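Local coordinates for YerB protein (Bacillus subtilis, PDB 2PSB) that is a putative membrane lipoprotein of unknown function, known to interact with the helicase PcrA though the interaction is not essential for viability, at residues E198-R210 against T222-V234. Sequence-based numbering, arbitrary orientation.
Sequences EYNYDKKAEFYTR and TGKPVAMQNIFIV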
# COMPACT_ATOMS: atom_id res chain seq x y z
N GLU A 198 -2.82 9.94 11.02
CA GLU A 198 -1.87 10.15 12.10
C GLU A 198 -1.19 8.84 12.46
O GLU A 198 -1.81 7.78 12.43
CB GLU A 198 -2.58 10.71 13.34
CG GLU A 198 -3.78 11.60 13.03
CD GLU A 198 -4.46 12.14 14.28
OE1 GLU A 198 -5.65 12.51 14.21
OE2 GLU A 198 -3.80 12.20 15.34
N TYR A 199 0.10 8.91 12.78
CA TYR A 199 0.84 7.73 13.17
C TYR A 199 1.44 8.02 14.54
O TYR A 199 2.18 8.99 14.73
CB TYR A 199 1.94 7.40 12.14
CG TYR A 199 1.40 7.04 10.76
CD1 TYR A 199 1.24 8.00 9.77
CD2 TYR A 199 1.02 5.73 10.46
CE1 TYR A 199 0.71 7.68 8.52
CE2 TYR A 199 0.49 5.39 9.21
CZ TYR A 199 0.34 6.37 8.25
OH TYR A 199 -0.20 6.07 7.03
N ASN A 200 1.12 7.16 15.50
CA ASN A 200 1.60 7.35 16.86
C ASN A 200 2.47 6.18 17.28
O ASN A 200 2.05 5.03 17.26
CB ASN A 200 0.40 7.50 17.79
CG ASN A 200 -0.60 8.53 17.29
OD1 ASN A 200 -1.79 8.23 17.13
ND2 ASN A 200 -0.12 9.74 17.02
N TYR A 201 3.71 6.50 17.65
CA TYR A 201 4.66 5.50 18.07
C TYR A 201 4.36 5.01 19.49
O TYR A 201 3.99 5.79 20.37
CB TYR A 201 6.08 6.06 18.01
CG TYR A 201 7.16 5.01 18.18
CD1 TYR A 201 7.26 3.95 17.29
CD2 TYR A 201 8.09 5.08 19.24
CE1 TYR A 201 8.25 2.98 17.43
CE2 TYR A 201 9.09 4.11 19.38
CZ TYR A 201 9.16 3.06 18.48
OH TYR A 201 10.12 2.08 18.61
N ASP A 202 4.52 3.71 19.70
CA ASP A 202 4.27 3.11 21.00
C ASP A 202 5.60 2.61 21.55
O ASP A 202 6.03 1.48 21.25
CB ASP A 202 3.30 1.94 20.86
CG ASP A 202 2.80 1.45 22.20
OD1 ASP A 202 1.64 1.74 22.55
OD2 ASP A 202 3.57 0.78 22.92
N LYS A 203 6.26 3.45 22.35
CA LYS A 203 7.55 3.11 22.96
C LYS A 203 7.53 1.70 23.50
O LYS A 203 8.44 0.90 23.23
CB LYS A 203 7.88 4.08 24.10
CG LYS A 203 8.18 5.51 23.68
CD LYS A 203 8.38 6.41 24.90
CE LYS A 203 7.06 6.67 25.64
NZ LYS A 203 6.43 5.45 26.25
N LYS A 204 6.50 1.38 24.28
CA LYS A 204 6.36 0.05 24.86
C LYS A 204 6.32 -1.02 23.79
O LYS A 204 7.22 -1.85 23.69
CB LYS A 204 5.10 -0.02 25.72
CG LYS A 204 5.26 0.53 27.13
CD LYS A 204 5.72 1.98 27.12
CE LYS A 204 5.92 2.50 28.53
NZ LYS A 204 6.38 3.92 28.52
N ALA A 205 5.26 -0.99 22.98
CA ALA A 205 5.06 -1.95 21.90
C ALA A 205 6.19 -1.93 20.88
O ALA A 205 6.49 -2.94 20.25
CB ALA A 205 3.73 -1.68 21.21
N GLU A 206 6.82 -0.77 20.71
CA GLU A 206 7.93 -0.61 19.78
C GLU A 206 7.44 -0.56 18.33
O GLU A 206 8.14 -1.00 17.41
CB GLU A 206 8.94 -1.75 19.96
CG GLU A 206 9.48 -1.86 21.38
CD GLU A 206 10.65 -2.83 21.50
OE1 GLU A 206 11.66 -2.63 20.80
OE2 GLU A 206 10.55 -3.79 22.30
N PHE A 207 6.24 -0.04 18.14
CA PHE A 207 5.66 0.10 16.82
C PHE A 207 4.74 1.29 16.74
O PHE A 207 4.47 1.96 17.75
CB PHE A 207 4.92 -1.18 16.38
CG PHE A 207 3.75 -1.56 17.25
CD1 PHE A 207 2.71 -0.67 17.49
CD2 PHE A 207 3.65 -2.85 17.78
CE1 PHE A 207 1.59 -1.05 18.23
CE2 PHE A 207 2.54 -3.24 18.53
CZ PHE A 207 1.51 -2.34 18.76
N TYR A 208 4.25 1.57 15.54
CA TYR A 208 3.35 2.68 15.30
C TYR A 208 1.91 2.24 15.14
O TYR A 208 1.62 1.12 14.72
CB TYR A 208 3.75 3.44 14.03
CG TYR A 208 5.08 4.13 14.10
CD1 TYR A 208 6.27 3.42 13.99
CD2 TYR A 208 5.15 5.51 14.25
CE1 TYR A 208 7.50 4.07 14.01
CE2 TYR A 208 6.37 6.17 14.28
CZ TYR A 208 7.54 5.45 14.15
OH TYR A 208 8.74 6.11 14.17
N THR A 209 1.03 3.12 15.53
CA THR A 209 -0.41 2.96 15.38
C THR A 209 -0.97 3.96 14.36
O THR A 209 -0.29 5.03 14.20
CB THR A 209 -1.12 3.14 16.73
OG1 THR A 209 -0.49 2.31 17.72
CG2 THR A 209 -2.54 2.59 16.67
N ARG A 210 -1.99 3.64 13.69
CA ARG A 210 -2.54 4.53 12.69
C ARG A 210 -4.00 4.85 12.97
O ARG A 210 -4.71 4.07 13.61
CB ARG A 210 -2.41 3.90 11.30
CG ARG A 210 -2.86 4.79 10.15
CD ARG A 210 -2.65 4.07 8.82
NE ARG A 210 -2.98 4.91 7.67
CZ ARG A 210 -4.20 5.24 7.28
NH1 ARG A 210 -5.27 4.79 7.94
NH2 ARG A 210 -4.36 6.01 6.22
N THR A 222 -9.73 -8.82 12.28
CA THR A 222 -9.21 -9.11 13.61
C THR A 222 -9.84 -8.22 14.68
O THR A 222 -9.81 -8.54 15.87
CB THR A 222 -7.70 -8.88 13.70
OG1 THR A 222 -7.40 -7.51 13.37
CG2 THR A 222 -6.96 -9.81 12.77
N GLY A 223 -10.41 -7.10 14.25
CA GLY A 223 -10.98 -6.17 15.21
C GLY A 223 -9.84 -5.54 15.98
O GLY A 223 -10.06 -4.81 16.95
N LYS A 224 -8.61 -5.81 15.55
CA LYS A 224 -7.42 -5.27 16.21
C LYS A 224 -6.73 -4.20 15.38
O LYS A 224 -6.74 -4.24 14.16
CB LYS A 224 -6.42 -6.40 16.50
CG LYS A 224 -6.96 -7.53 17.37
CD LYS A 224 -5.90 -8.61 17.51
CE LYS A 224 -6.36 -9.78 18.38
NZ LYS A 224 -5.26 -10.76 18.59
N PRO A 225 -6.11 -3.21 16.04
CA PRO A 225 -5.42 -2.14 15.31
C PRO A 225 -4.25 -2.68 14.50
O PRO A 225 -3.61 -3.65 14.89
CB PRO A 225 -4.97 -1.19 16.42
CG PRO A 225 -5.99 -1.40 17.50
CD PRO A 225 -6.15 -2.91 17.49
N VAL A 226 -3.98 -2.06 13.36
CA VAL A 226 -2.85 -2.51 12.54
C VAL A 226 -1.59 -1.88 13.13
O VAL A 226 -1.66 -0.83 13.78
CB VAL A 226 -3.02 -2.07 11.05
CG1 VAL A 226 -1.86 -2.63 10.20
CG2 VAL A 226 -4.35 -2.59 10.50
N ALA A 227 -0.45 -2.52 12.92
CA ALA A 227 0.80 -2.00 13.44
C ALA A 227 1.92 -2.14 12.41
O ALA A 227 2.04 -3.16 11.75
CB ALA A 227 1.18 -2.71 14.74
N MSE A 228 2.72 -1.09 12.27
CA MSE A 228 3.82 -1.13 11.33
C MSE A 228 5.08 -0.59 12.02
O MSE A 228 4.99 0.02 13.09
CB MSE A 228 3.48 -0.33 10.06
CG MSE A 228 3.31 1.18 10.21
SE MSE A 228 1.58 1.89 10.75
CE MSE A 228 0.38 0.45 10.25
N GLN A 229 6.24 -0.85 11.43
CA GLN A 229 7.49 -0.42 12.02
C GLN A 229 8.22 0.67 11.25
O GLN A 229 9.29 1.10 11.67
CB GLN A 229 8.42 -1.63 12.22
CG GLN A 229 8.05 -2.51 13.41
CD GLN A 229 6.80 -3.35 13.18
OE1 GLN A 229 6.19 -3.86 14.13
NE2 GLN A 229 6.41 -3.51 11.92
N ASN A 230 7.65 1.11 10.14
CA ASN A 230 8.24 2.16 9.32
C ASN A 230 7.17 3.04 8.67
O ASN A 230 6.19 2.54 8.12
CB ASN A 230 9.12 1.59 8.18
CG ASN A 230 10.07 0.49 8.65
OD1 ASN A 230 9.66 -0.64 8.86
ND2 ASN A 230 11.34 0.83 8.81
N ILE A 231 7.36 4.36 8.75
CA ILE A 231 6.44 5.29 8.11
C ILE A 231 7.34 6.04 7.12
O ILE A 231 8.29 6.74 7.51
CB ILE A 231 5.81 6.32 9.07
CG1 ILE A 231 5.31 5.66 10.37
CG2 ILE A 231 4.66 7.02 8.35
CD1 ILE A 231 4.26 4.58 10.21
N PHE A 232 7.02 5.89 5.84
CA PHE A 232 7.79 6.49 4.78
C PHE A 232 6.93 7.48 3.99
O PHE A 232 6.10 7.07 3.17
CB PHE A 232 8.31 5.37 3.87
CG PHE A 232 9.26 5.83 2.81
CD1 PHE A 232 9.91 7.06 2.90
CD2 PHE A 232 9.53 5.00 1.72
CE1 PHE A 232 10.82 7.45 1.93
CE2 PHE A 232 10.45 5.39 0.75
CZ PHE A 232 11.10 6.62 0.86
N ILE A 233 7.14 8.77 4.24
CA ILE A 233 6.38 9.81 3.56
C ILE A 233 7.16 10.23 2.34
O ILE A 233 8.29 10.70 2.45
CB ILE A 233 6.14 11.02 4.52
CG1 ILE A 233 5.39 10.52 5.76
CG2 ILE A 233 5.33 12.13 3.81
CD1 ILE A 233 5.24 11.54 6.86
N VAL A 234 6.56 10.04 1.17
CA VAL A 234 7.20 10.37 -0.10
C VAL A 234 6.54 11.54 -0.85
O VAL A 234 5.33 11.57 -1.01
CB VAL A 234 7.22 9.10 -1.00
CG1 VAL A 234 7.64 9.45 -2.41
CG2 VAL A 234 8.20 8.09 -0.41
O HOH W 1 -3.50 1.07 14.26
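The F207 ring lies between two alanines: A227 CB stands over the centre of one face, 3.6 Å from the ring centroid, and A205 CB covers the opposite face nearer the rim. With chi1 at 62°, F207 CG sits between its own backbone N and carbonyl carbon, which lays the ring across A227. The Y208 ring takes I231 CG1 over one face, Y201 CD1 over the other and M228 O at its edge. I231 serves two tyrosines at once, for its CG2 makes a CH-pi contact over the Y199 ring while its CD1 comes within 3.4 Å of Y199 CD2. The selenium of selenomethionine M228 meets the edge of the same ring, SE lying 3.9 Å from Y199 CD2, a Met-aromatic contact reached by a chain bent at chi2 and chi3. Strands 196-202 and 207-212 form a beta hairpin, with a G1 bulge where E206 and F207 both face D202; 222-234 leads from edge strand 224-225 of the hairpin's antiparallel sheet into strand 230-240, which pairs with 255-261 and 293-298. One antiparallel bridge joins the segments: Y208 N donates almost straight to M228 O (3.0 Å, 173°), whereas the return bond from M228 N to Y208 O is weak. Further along, a water links R210 N to V226 O. Y199 OH hydrogen-bonds N296; R210 NH1 bonds T217 and NH2 forms a salt bridge with E57. Cutting Y199 back to an alanine removes ring and hydroxyl, and would probably open a gap beside I231 CG2 and SE and cost N296 its hydroxyl partner.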